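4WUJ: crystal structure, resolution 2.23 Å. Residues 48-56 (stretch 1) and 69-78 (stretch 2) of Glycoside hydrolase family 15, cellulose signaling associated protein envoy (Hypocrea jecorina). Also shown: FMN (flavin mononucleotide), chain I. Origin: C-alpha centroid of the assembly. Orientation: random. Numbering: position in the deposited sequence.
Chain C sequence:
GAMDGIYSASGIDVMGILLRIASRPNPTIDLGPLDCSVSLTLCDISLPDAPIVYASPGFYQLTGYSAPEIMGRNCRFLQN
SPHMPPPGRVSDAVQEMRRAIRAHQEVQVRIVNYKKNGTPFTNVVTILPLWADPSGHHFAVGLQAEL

Stretch 1, residues 48-56: PDAPIVYAS
Stretch 2 69-78: EIMGRNCRFL

The strongest link between the two stretches is a salt bridge from Asp-49 to Arg-76. Arg-76 NH1 donates to Asp-49 OD2 at 3.0 Å and Arg-76 NH2 to Asp-49 OD1 at 3.1 Å, with a weak third bond from NH1 to Asp-49 OD1 at 3.4 Å. The carboxylate meets the edge of the guanidinium near its plane, and the same group also serves the flavin phosphate: Arg-76 NE reaches FMN O2P at 3.1 Å and Arg-76 NH2 reaches FMN O1P at 2.9 Å. One arginine, chi1 p, chi2 t, chi3 p and chi4 88°, thus ties loop and cofactor together. Asp-49, chi1 t and chi2 27°, sits at phi/psi 61/33, and Ala-50 follows at 49/58, so two residues of positive phi precede the extended run of Pro-51 (-68/146) and Ile-52 (-64/125).

Asn-74, chi1 t and chi2 -78°, uses both ends of its amide. Its ND2 donates to Asp-49 O at 3.0 Å; its OD1 accepts from Arg-76 N at 2.8 Å and from FMN O2' at 2.9 Å. Water extends this network: one molecule donates to Asp-49 OD2 (2.7 Å), while another donates to Ala-50 O (2.8 Å) and accepts from Cys-75 N (3.2 Å).

The backbone register is set by Ile-52, whose N donates to Arg-73 O at 2.8 Å and whose O accepts from Gly-72 N at 2.9 Å. The nearest CA pair is Pro-51 to Gly-72, 4.6 Å apart. A type II turn from Ile-70 to Arg-73, closed by Arg-73 N to Ile-70 O at 3.0 Å, presents these groups just as the helix ends. Met-71 (-59/138) and Gly-72 (83/-5) occupy its central positions, the latter with a positive phi that favours glycine. Pro-51 CA adds a CA-H...O contact to Arg-73 O at 3.6 Å.

Ile-52, chi1 m and chi2 t, is also the apolar hub, with the largest covered area in the contact. Its CG2 lies 4.0 Å from Ile-70 CD1 and 4.1 Å from Met-71 SD, its CG1 3.7 Å from Cys-75 SG, and its CD1 4.0 Å from Phe-77 CE2, at the ring edge. Ile-70, p at both chi angles, also brings CD1 within 4.0 Å of Ala-55 CB, which points toward stretch 2. Met-71 points away at CB, yet its CE returns to 3.4 Å from Val-53 O. The chain turns a corner at Val-53, and Tyr-54 and Ala-55 continue as strand.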

# COMPACT_ATOMS: atom_id res chain seq x y z
N PRO C 48 4.11 18.40 17.51
CA PRO C 48 4.35 17.96 18.89
C PRO C 48 4.10 16.45 19.11
O PRO C 48 3.01 15.94 18.88
CB PRO C 48 3.38 18.82 19.70
CG PRO C 48 3.27 20.12 18.91
CD PRO C 48 3.40 19.71 17.45
N ASP C 49 5.14 15.77 19.59
CA ASP C 49 5.10 14.34 19.90
C ASP C 49 4.79 13.43 18.68
O ASP C 49 4.14 12.40 18.82
CB ASP C 49 4.09 14.06 21.04
CG ASP C 49 4.43 12.82 21.82
OD1 ASP C 49 5.63 12.45 21.87
OD2 ASP C 49 3.51 12.20 22.38
N ALA C 50 5.25 13.84 17.50
CA ALA C 50 5.29 13.00 16.31
C ALA C 50 3.98 12.27 16.01
O ALA C 50 3.97 11.04 15.91
CB ALA C 50 6.45 11.95 16.45
N PRO C 51 2.88 13.02 15.84
CA PRO C 51 1.60 12.33 15.67
C PRO C 51 1.46 11.54 14.37
O PRO C 51 2.00 11.88 13.30
CB PRO C 51 0.58 13.49 15.71
CG PRO C 51 1.33 14.64 15.11
CD PRO C 51 2.78 14.47 15.57
N ILE C 52 0.75 10.45 14.47
CA ILE C 52 0.31 9.73 13.26
C ILE C 52 -0.65 10.61 12.44
O ILE C 52 -1.64 11.13 12.97
CB ILE C 52 -0.41 8.43 13.62
CG1 ILE C 52 0.54 7.46 14.27
CG2 ILE C 52 -1.01 7.76 12.35
CD1 ILE C 52 -0.21 6.40 15.06
N VAL C 53 -0.32 10.81 11.16
CA VAL C 53 -1.21 11.53 10.25
C VAL C 53 -1.83 10.60 9.21
O VAL C 53 -2.75 11.00 8.50
CB VAL C 53 -0.50 12.72 9.57
CG1 VAL C 53 -0.05 13.72 10.61
CG2 VAL C 53 0.67 12.28 8.76
N TYR C 54 -1.31 9.37 9.14
CA TYR C 54 -1.84 8.33 8.27
C TYR C 54 -1.40 6.96 8.75
O TYR C 54 -0.19 6.75 9.00
CB TYR C 54 -1.33 8.54 6.83
CG TYR C 54 -1.75 7.45 5.88
CD1 TYR C 54 -0.99 6.29 5.71
CD2 TYR C 54 -2.95 7.57 5.16
CE1 TYR C 54 -1.40 5.28 4.82
CE2 TYR C 54 -3.36 6.58 4.28
CZ TYR C 54 -2.60 5.43 4.12
OH TYR C 54 -3.07 4.48 3.25
N ALA C 55 -2.34 6.02 8.82
CA ALA C 55 -2.03 4.60 8.98
C ALA C 55 -2.75 3.78 7.89
O ALA C 55 -3.92 4.06 7.54
CB ALA C 55 -2.44 4.14 10.34
N SER C 56 -2.04 2.79 7.35
CA SER C 56 -2.58 1.95 6.26
C SER C 56 -3.67 0.98 6.75
O SER C 56 -3.78 0.74 7.94
CB SER C 56 -1.46 1.11 5.65
OG SER C 56 -0.86 0.30 6.65
N GLU C 69 -9.19 5.94 16.94
CA GLU C 69 -8.50 5.52 18.15
C GLU C 69 -6.99 5.93 18.15
O GLU C 69 -6.43 6.19 19.22
CB GLU C 69 -8.63 3.99 18.34
CG GLU C 69 -10.08 3.44 18.40
CD GLU C 69 -10.18 1.91 18.67
OE1 GLU C 69 -9.35 1.09 18.20
OE2 GLU C 69 -11.13 1.50 19.36
N ILE C 70 -6.35 6.00 16.98
CA ILE C 70 -4.90 6.16 16.88
C ILE C 70 -4.42 7.45 16.16
O ILE C 70 -3.32 7.96 16.40
CB ILE C 70 -4.26 4.92 16.28
CG1 ILE C 70 -4.72 4.69 14.84
CG2 ILE C 70 -4.60 3.70 17.13
CD1 ILE C 70 -3.87 5.38 13.81
N MET C 71 -5.24 8.03 15.31
CA MET C 71 -4.84 9.23 14.62
C MET C 71 -4.48 10.38 15.56
O MET C 71 -5.19 10.64 16.52
CB MET C 71 -5.96 9.72 13.70
CG MET C 71 -5.45 10.34 12.42
SD MET C 71 -4.74 9.14 11.27
CE MET C 71 -5.62 9.77 9.85
N GLY C 72 -3.40 11.09 15.23
CA GLY C 72 -2.94 12.21 16.04
C GLY C 72 -2.10 11.75 17.22
O GLY C 72 -1.56 12.57 17.92
N ARG C 73 -1.99 10.44 17.42
CA ARG C 73 -1.27 9.91 18.57
C ARG C 73 0.15 9.51 18.18
O ARG C 73 0.47 9.24 17.02
CB ARG C 73 -2.03 8.71 19.18
CG ARG C 73 -3.47 9.07 19.55
CD ARG C 73 -3.97 8.45 20.85
NE ARG C 73 -3.67 7.03 20.97
CZ ARG C 73 -4.22 6.22 21.88
NH1 ARG C 73 -5.11 6.71 22.75
NH2 ARG C 73 -3.90 4.93 21.94
N ASN C 74 1.02 9.52 19.18
CA ASN C 74 2.37 8.98 19.03
C ASN C 74 2.26 7.47 18.99
O ASN C 74 1.40 6.89 19.64
CB ASN C 74 3.28 9.38 20.18
CG ASN C 74 4.71 8.97 19.97
OD1 ASN C 74 5.06 7.82 20.15
ND2 ASN C 74 5.56 9.92 19.58
N CYS C 75 3.15 6.87 18.21
CA CYS C 75 3.17 5.41 18.01
C CYS C 75 3.51 4.56 19.25
O CYS C 75 3.35 3.32 19.21
CB CYS C 75 4.15 5.09 16.91
SG CYS C 75 3.46 5.41 15.25
N ARG C 76 3.96 5.20 20.33
CA ARG C 76 4.47 4.42 21.47
C ARG C 76 3.32 3.68 22.20
O ARG C 76 3.56 2.76 22.97
CB ARG C 76 5.26 5.30 22.48
CG ARG C 76 4.32 6.22 23.25
CD ARG C 76 5.02 7.02 24.37
NE ARG C 76 6.05 7.89 23.80
CZ ARG C 76 5.83 9.12 23.37
NH1 ARG C 76 4.61 9.63 23.39
NH2 ARG C 76 6.83 9.82 22.87
N PHE C 77 2.08 4.08 21.98
CA PHE C 77 0.99 3.38 22.63
C PHE C 77 1.03 1.89 22.28
O PHE C 77 0.45 1.09 22.97
CB PHE C 77 -0.37 4.00 22.27
CG PHE C 77 -0.76 3.82 20.83
CD1 PHE C 77 -1.24 2.60 20.37
CD2 PHE C 77 -0.65 4.86 19.94
CE1 PHE C 77 -1.60 2.43 19.06
CE2 PHE C 77 -1.01 4.70 18.61
CZ PHE C 77 -1.49 3.48 18.17
N LEU C 78 1.77 1.53 21.22
CA LEU C 78 1.88 0.14 20.79
C LEU C 78 2.73 -0.68 21.74
O LEU C 78 2.72 -1.91 21.74
CB LEU C 78 2.46 0.07 19.38
CG LEU C 78 1.58 0.56 18.22
CD1 LEU C 78 2.39 0.62 16.95
CD2 LEU C 78 0.39 -0.36 18.05
N1 FMN I . 7.19 2.08 18.30
C2 FMN I . 6.69 0.81 18.47
O2 FMN I . 6.81 0.22 19.54
N3 FMN I . 6.01 0.19 17.42
C4 FMN I . 5.85 0.81 16.20
O4 FMN I . 5.24 0.23 15.31
C4A FMN I . 6.36 2.10 16.02
N5 FMN I . 6.19 2.77 14.82
C5A FMN I . 6.70 4.02 14.65
C6 FMN I . 6.53 4.64 13.42
C7 FMN I . 7.01 5.92 13.21
C7M FMN I . 6.81 6.54 11.86
C8 FMN I . 7.68 6.59 14.26
C8M FMN I . 8.20 7.99 14.04
C9 FMN I . 7.86 5.95 15.49
C9A FMN I . 7.37 4.67 15.70
N10 FMN I . 7.53 4.01 16.92
C10 FMN I . 7.02 2.73 17.08
C1' FMN I . 8.29 4.58 18.10
C2' FMN I . 7.58 5.52 19.04
O2' FMN I . 6.62 6.26 18.32
C3' FMN I . 8.65 6.39 19.76
O3' FMN I . 9.44 7.09 18.81
C4' FMN I . 9.57 5.51 20.63
O4' FMN I . 8.80 4.95 21.67
C5' FMN I . 10.80 6.26 21.19
O5' FMN I . 10.39 7.48 21.79
P FMN I . 9.96 7.54 23.32
O1P FMN I . 9.50 8.97 23.55
O2P FMN I . 8.86 6.62 23.71
O3P FMN I . 11.15 7.24 24.17
O HOH W 1 0.92 11.64 21.74
O HOH W 2 5.14 8.51 16.33